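Local coordinates for protein esterase (Capnocytophaga ochracea, PDB 4W9R) that is of uncharacterised function but probably belongs to the esterases of the alpha/beta-hydrolase superfamily, at residues 139-151 / 171-185. Residues are numbered along the deposited sequence; the frame is centred on the assembly and turned at random.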
loop_
_atom_site.group_PDB
_atom_site.type_symbol
_atom_site.label_atom_id
_atom_site.label_comp_id
_atom_site.label_asym_id
_atom_site.label_seq_id
_atom_site.Cartn_x
_atom_site.Cartn_y
_atom_site.Cartn_z
ATOM N N PRO B 139 -28.453 3.693 -4.978
ATOM C CA PRO B 139 -27.136 3.118 -4.692
ATOM C C PRO B 139 -26.751 3.210 -3.220
ATOM O O PRO B 139 -26.813 4.284 -2.618
ATOM C CB PRO B 139 -26.194 3.967 -5.550
ATOM C CG PRO B 139 -27.042 4.440 -6.675
ATOM C CD PRO B 139 -28.406 4.661 -6.089
ATOM N N THR B 140 -26.358 2.075 -2.656
ATOM C CA THR B 140 -25.814 2.039 -1.311
ATOM C C THR B 140 -24.361 2.477 -1.381
ATOM O O THR B 140 -23.887 3.249 -0.546
ATOM C CB THR B 140 -25.919 0.636 -0.687
ATOM O OG1 THR B 140 -27.299 0.281 -0.536
ATOM C CG2 THR B 140 -25.241 0.603 0.675
ATOM N N PHE B 141 -23.666 1.991 -2.404
ATOM C CA PHE B 141 -22.265 2.323 -2.595
ATOM C C PHE B 141 -22.037 3.119 -3.875
ATOM O O PHE B 141 -22.421 2.694 -4.964
ATOM C CB PHE B 141 -21.414 1.051 -2.602
ATOM C CG PHE B 141 -21.480 0.278 -1.317
ATOM C CD1 PHE B 141 -20.965 0.812 -0.147
ATOM C CD2 PHE B 141 -22.052 -0.982 -1.278
ATOM C CE1 PHE B 141 -21.023 0.106 1.037
ATOM C CE2 PHE B 141 -22.112 -1.694 -0.095
ATOM C CZ PHE B 141 -21.597 -1.149 1.063
ATOM N N ASN B 142 -21.423 4.287 -3.726
ATOM C CA ASN B 142 -21.050 5.119 -4.863
ATOM C C ASN B 142 -19.640 4.795 -5.323
ATOM O O ASN B 142 -19.184 5.270 -6.364
ATOM C CB ASN B 142 -21.163 6.596 -4.498
ATOM C CG ASN B 142 -22.434 6.907 -3.742
ATOM O OD1 ASN B 142 -22.399 7.235 -2.557
ATOM N ND2 ASN B 142 -23.569 6.797 -4.423
HETATM N N MSE B 143 -18.955 3.981 -4.527
HETATM C CA MSE B 143 -17.591 3.569 -4.821
HETATM C C MSE B 143 -17.453 2.059 -4.669
HETATM O O MSE B 143 -17.720 1.506 -3.603
HETATM C CB MSE B 143 -16.603 4.286 -3.902
HETATM C CG MSE B 143 -15.143 3.968 -4.187
HETATM SE SE MSE B 143 -13.935 4.616 -2.794
HETATM C CE MSE B 143 -14.126 3.171 -1.498
ATOM N N ILE B 144 -17.046 1.395 -5.744
ATOM C CA ILE B 144 -16.851 -0.047 -5.715
ATOM C C ILE B 144 -15.440 -0.404 -6.165
ATOM O O ILE B 144 -15.041 -0.104 -7.292
ATOM C CB ILE B 144 -17.874 -0.776 -6.605
ATOM C CG1 ILE B 144 -19.298 -0.457 -6.147
ATOM C CG2 ILE B 144 -17.628 -2.277 -6.582
ATOM C CD1 ILE B 144 -20.373 -1.117 -6.978
ATOM N N VAL B 145 -14.681 -1.024 -5.270
ATOM C CA VAL B 145 -13.331 -1.458 -5.592
ATOM C C VAL B 145 -13.244 -2.978 -5.553
ATOM O O VAL B 145 -13.329 -3.588 -4.487
ATOM C CB VAL B 145 -12.297 -0.854 -4.624
ATOM C CG1 VAL B 145 -10.897 -1.302 -5.001
ATOM C CG2 VAL B 145 -12.393 0.663 -4.630
ATOM N N SER B 146 -13.068 -3.581 -6.723
ATOM C CA SER B 146 -12.998 -5.031 -6.840
ATOM C C SER B 146 -11.566 -5.470 -7.122
ATOM O O SER B 146 -11.039 -5.238 -8.210
ATOM C CB SER B 146 -13.941 -5.518 -7.943
ATOM O OG SER B 146 -13.916 -6.928 -8.059
ATOM N N LEU B 147 -10.943 -6.116 -6.142
ATOM C CA LEU B 147 -9.536 -6.486 -6.246
ATOM C C LEU B 147 -9.362 -7.983 -6.446
ATOM O O LEU B 147 -9.726 -8.771 -5.580
ATOM C CB LEU B 147 -8.782 -6.038 -4.996
ATOM C CG LEU B 147 -8.887 -4.550 -4.668
ATOM C CD1 LEU B 147 -8.259 -4.272 -3.317
ATOM C CD2 LEU B 147 -8.227 -3.716 -5.756
ATOM N N ASN B 148 -8.790 -8.365 -7.584
ATOM C CA ASN B 148 -8.621 -9.772 -7.937
ATOM C C ASN B 148 -9.914 -10.572 -7.770
ATOM O O ASN B 148 -9.961 -11.525 -6.997
ATOM C CB ASN B 148 -7.508 -10.402 -7.093
ATOM C CG ASN B 148 -7.200 -11.829 -7.505
ATOM O OD1 ASN B 148 -7.064 -12.130 -8.691
ATOM N ND2 ASN B 148 -7.120 -12.722 -6.526
ATOM N N PRO B 149 -10.977 -10.180 -8.483
ATOM C CA PRO B 149 -12.231 -10.906 -8.277
ATOM C C PRO B 149 -12.201 -12.292 -8.903
ATOM O O PRO B 149 -11.513 -12.492 -9.904
ATOM C CB PRO B 149 -13.261 -10.022 -8.977
ATOM C CG PRO B 149 -12.489 -9.386 -10.083
ATOM C CD PRO B 149 -11.103 -9.150 -9.531
ATOM N N VAL B 150 -12.927 -13.236 -8.314
ATOM C CA VAL B 150 -13.190 -14.493 -8.993
ATOM C C VAL B 150 -14.530 -14.319 -9.684
ATOM O O VAL B 150 -15.570 -14.302 -9.028
ATOM C CB VAL B 150 -13.243 -15.678 -8.012
ATOM C CG1 VAL B 150 -13.465 -16.982 -8.763
ATOM C CG2 VAL B 150 -11.972 -15.736 -7.176
ATOM N N ALA B 151 -14.513 -14.215 -11.008
ATOM C CA ALA B 151 -15.704 -13.742 -11.699
ATOM C C ALA B 151 -16.487 -14.815 -12.441
ATOM O O ALA B 151 -16.071 -15.971 -12.534
ATOM C CB ALA B 151 -15.317 -12.632 -12.670
ATOM N N LEU B 171 -20.745 7.247 -9.818
ATOM C CA LEU B 171 -20.285 5.903 -9.506
ATOM C C LEU B 171 -18.817 5.743 -9.872
ATOM O O LEU B 171 -18.441 5.869 -11.038
ATOM C CB LEU B 171 -21.123 4.855 -10.238
ATOM C CG LEU B 171 -20.611 3.419 -10.104
ATOM C CD1 LEU B 171 -20.544 2.998 -8.640
ATOM C CD2 LEU B 171 -21.476 2.462 -10.905
ATOM N N PHE B 172 -17.991 5.470 -8.868
ATOM C CA PHE B 172 -16.582 5.183 -9.099
ATOM C C PHE B 172 -16.348 3.681 -9.031
ATOM O O PHE B 172 -16.511 3.069 -7.975
ATOM C CB PHE B 172 -15.701 5.908 -8.081
ATOM C CG PHE B 172 -14.229 5.666 -8.272
ATOM C CD1 PHE B 172 -13.487 6.470 -9.124
ATOM C CD2 PHE B 172 -13.586 4.637 -7.602
ATOM C CE1 PHE B 172 -12.134 6.251 -9.305
ATOM C CE2 PHE B 172 -12.231 4.413 -7.779
ATOM C CZ PHE B 172 -11.506 5.222 -8.631
ATOM N N TYR B 173 -15.969 3.088 -10.158
ATOM C CA TYR B 173 -15.713 1.655 -10.203
ATOM C C TYR B 173 -14.257 1.359 -10.534
ATOM O O TYR B 173 -13.718 1.868 -11.516
ATOM C CB TYR B 173 -16.628 0.971 -11.219
ATOM C CG TYR B 173 -16.434 -0.527 -11.287
ATOM C CD1 TYR B 173 -17.017 -1.364 -10.344
ATOM C CD2 TYR B 173 -15.661 -1.105 -12.286
ATOM C CE1 TYR B 173 -16.840 -2.732 -10.397
ATOM C CE2 TYR B 173 -15.479 -2.474 -12.347
ATOM C CZ TYR B 173 -16.070 -3.283 -11.400
ATOM O OH TYR B 173 -15.892 -4.646 -11.458
ATOM N N TYR B 174 -13.630 0.526 -9.709
ATOM C CA TYR B 174 -12.241 0.138 -9.916
ATOM C C TYR B 174 -12.074 -1.371 -9.815
ATOM O O TYR B 174 -12.411 -1.974 -8.797
ATOM C CB TYR B 174 -11.330 0.834 -8.902
ATOM C CG TYR B 174 -9.860 0.511 -9.067
ATOM C CD1 TYR B 174 -9.278 -0.553 -8.389
ATOM C CD2 TYR B 174 -9.055 1.271 -9.900
ATOM C CE1 TYR B 174 -7.935 -0.850 -8.539
ATOM C CE2 TYR B 174 -7.712 0.984 -10.054
ATOM C CZ TYR B 174 -7.157 -0.076 -9.373
ATOM O OH TYR B 174 -5.820 -0.360 -9.529
HETATM N N MSE B 175 -11.545 -1.978 -10.872
HETATM C CA MSE B 175 -11.260 -3.406 -10.861
HETATM C C MSE B 175 -9.801 -3.675 -11.211
HETATM O O MSE B 175 -9.266 -3.103 -12.160
HETATM C CB MSE B 175 -12.179 -4.150 -11.828
HETATM C CG MSE B 175 -11.793 -5.605 -12.044
HETATM SE SE MSE B 175 -13.006 -6.531 -13.253
HETATM C CE MSE B 175 -12.005 -8.188 -13.481
ATOM N N ALA B 176 -9.162 -4.543 -10.435
ATOM C CA ALA B 176 -7.771 -4.900 -10.678
ATOM C C ALA B 176 -7.578 -6.412 -10.661
ATOM O O ALA B 176 -8.247 -7.124 -9.913
ATOM C CB ALA B 176 -6.867 -4.239 -9.648
ATOM N N THR B 177 -6.662 -6.895 -11.495
ATOM C CA THR B 177 -6.327 -8.313 -11.519
ATOM C C THR B 177 -4.841 -8.516 -11.816
ATOM O O THR B 177 -4.173 -7.622 -12.337
ATOM C CB THR B 177 -7.174 -9.076 -12.558
ATOM O OG1 THR B 177 -6.834 -10.468 -12.526
ATOM C CG2 THR B 177 -6.933 -8.527 -13.954
ATOM N N ALA B 178 -4.330 -9.691 -11.466
ATOM C CA ALA B 178 -2.926 -10.027 -11.673
ATOM C C ALA B 178 -2.818 -11.448 -12.203
ATOM O O ALA B 178 -3.588 -12.313 -11.802
ATOM C CB ALA B 178 -2.140 -9.872 -10.383
ATOM N N ASP B 179 -1.891 -11.683 -13.126
ATOM C CA ASP B 179 -1.794 -12.987 -13.779
ATOM C C ASP B 179 -0.822 -14.002 -13.164
ATOM O O ASP B 179 -0.850 -15.172 -13.545
ATOM C CB ASP B 179 -1.426 -12.792 -15.255
ATOM C CG ASP B 179 -0.050 -12.190 -15.440
ATOM O OD1 ASP B 179 0.382 -11.406 -14.569
ATOM O OD2 ASP B 179 0.602 -12.502 -16.459
ATOM N N VAL B 180 0.019 -13.599 -12.212
ATOM C CA VAL B 180 1.074 -14.517 -11.781
ATOM C C VAL B 180 0.544 -15.557 -10.800
ATOM O O VAL B 180 0.094 -15.237 -9.700
ATOM C CB VAL B 180 2.255 -13.772 -11.137
ATOM C CG1 VAL B 180 3.243 -14.763 -10.545
ATOM C CG2 VAL B 180 2.941 -12.890 -12.164
ATOM N N GLU B 181 0.617 -16.811 -11.242
ATOM C CA GLU B 181 0.066 -17.980 -10.560
ATOM C C GLU B 181 -1.432 -17.809 -10.317
ATOM O O GLU B 181 -2.011 -18.477 -9.463
ATOM C CB GLU B 181 0.789 -18.220 -9.229
ATOM C CG GLU B 181 2.281 -18.504 -9.353
ATOM C CD GLU B 181 2.583 -19.967 -9.632
ATOM O OE1 GLU B 181 1.628 -20.763 -9.757
ATOM O OE2 GLU B 181 3.779 -20.322 -9.722
ATOM N N ASN B 182 -2.042 -16.888 -11.056
ATOM C CA ASN B 182 -3.487 -16.690 -11.058
ATOM C C ASN B 182 -4.255 -17.251 -12.255
ATOM O O ASN B 182 -5.467 -17.056 -12.340
ATOM C CB ASN B 182 -3.800 -15.207 -10.914
ATOM C CG ASN B 182 -4.935 -14.951 -9.947
ATOM O OD1 ASN B 182 -5.227 -15.780 -9.083
ATOM N ND2 ASN B 182 -5.583 -13.802 -10.084
ATOM N N LYS B 183 -3.559 -17.914 -13.177
ATOM C CA LYS B 183 -4.001 -17.999 -14.576
ATOM C C LYS B 183 -5.475 -18.348 -14.803
ATOM O O LYS B 183 -6.138 -17.713 -15.623
ATOM C CB LYS B 183 -3.142 -19.012 -15.334
ATOM C CG LYS B 183 -3.434 -19.044 -16.827
ATOM C CD LYS B 183 -2.532 -20.018 -17.561
ATOM C CE LYS B 183 -2.759 -19.939 -19.062
ATOM N NZ LYS B 183 -4.188 -20.159 -19.416
ATOM N N VAL B 184 -5.988 -19.340 -14.083
ATOM C CA VAL B 184 -7.399 -19.701 -14.208
ATOM C C VAL B 184 -8.302 -18.533 -13.814
ATOM O O VAL B 184 -9.198 -18.146 -14.565
ATOM C CB VAL B 184 -7.749 -20.928 -13.348
ATOM C CG1 VAL B 184 -9.259 -21.110 -13.266
ATOM C CG2 VAL B 184 -7.083 -22.175 -13.912
ATOM N N VAL B 185 -8.047 -17.973 -12.634
ATOM C CA VAL B 185 -8.798 -16.828 -12.131
ATOM C C VAL B 185 -8.590 -15.590 -13.001
ATOM O O VAL B 185 -9.539 -14.869 -13.314
ATOM C CB VAL B 185 -8.392 -16.495 -10.681
ATOM C CG1 VAL B 185 -9.070 -15.217 -10.208
ATOM C CG2 VAL B 185 -8.726 -17.657 -9.761
HETATM O O HOH W 1 -6.533 -15.481 -6.837
HETATM O O HOH W 2 -8.827 -11.514 -10.718
HETATM O O HOH W 3 -11.860 -14.137 -12.102
#
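Asn-148 and Asn-182 meet amide to amide beyond the end of a parallel ladder, and Asn-148 can be traced outward from its backbone. Its CB does not itself head for the other strand; CG, anti to the backbone N (chi1 -175°), turns the amide toward Asn-182. OD1 takes a hydrogen bond from Asn-182 ND2 at 2.6 Å, bent to 138° at the hydrogen and tilted from the carbonyl plane; the two amide planes lie 41° apart. A water donates to the same OD1 and to Pro-149 O while accepting from Thr-177 OG1, so two donors grip this oxygen. ND2 of Asn-148 gives one hydrogen to a second water, which passes a bond on to Asn-182 OD1, and also bonds Glu-123 OE2. Asn-182 ND2 is fixed as well by Ala-178 O, 3.0 Å away.

Upstream, strands 143-147 and 171-180 run almost exactly parallel. Six backbone bonds alternate between them, from Phe-172 N to Asn-142 O through to Asn-148 N to Ala-176 O. With helix 156-165 between them in sequence they form a beta-alpha-beta unit of the mixed alpha/beta-hydrolase-type sheet, flanked by strands 116-122 and 205-213.

Side chains alternate between the two faces. On one, CG of selenomethionine Met-143 lies 3.8 Å from Phe-172 CD2, and Leu-147 CD2 reaches the edge of the Tyr-174 ring at CE1, 4.0 Å away; the Tyr-174 hydroxyl bonds Gln-227. On the other, Ile-144 CG2 rests 3.9 Å from Tyr-173 CE1, and the extended chain of selenomethionine Met-175 crosses Pro-149 nearly at right angles, CE to CG 3.6 Å. Past the corner at Asn-148, Val-185 of helix 183-196 brings CG1 to 3.7 Å from Pro-149 O, while a third water links that oxygen to Val-185 O and Ala-151 N.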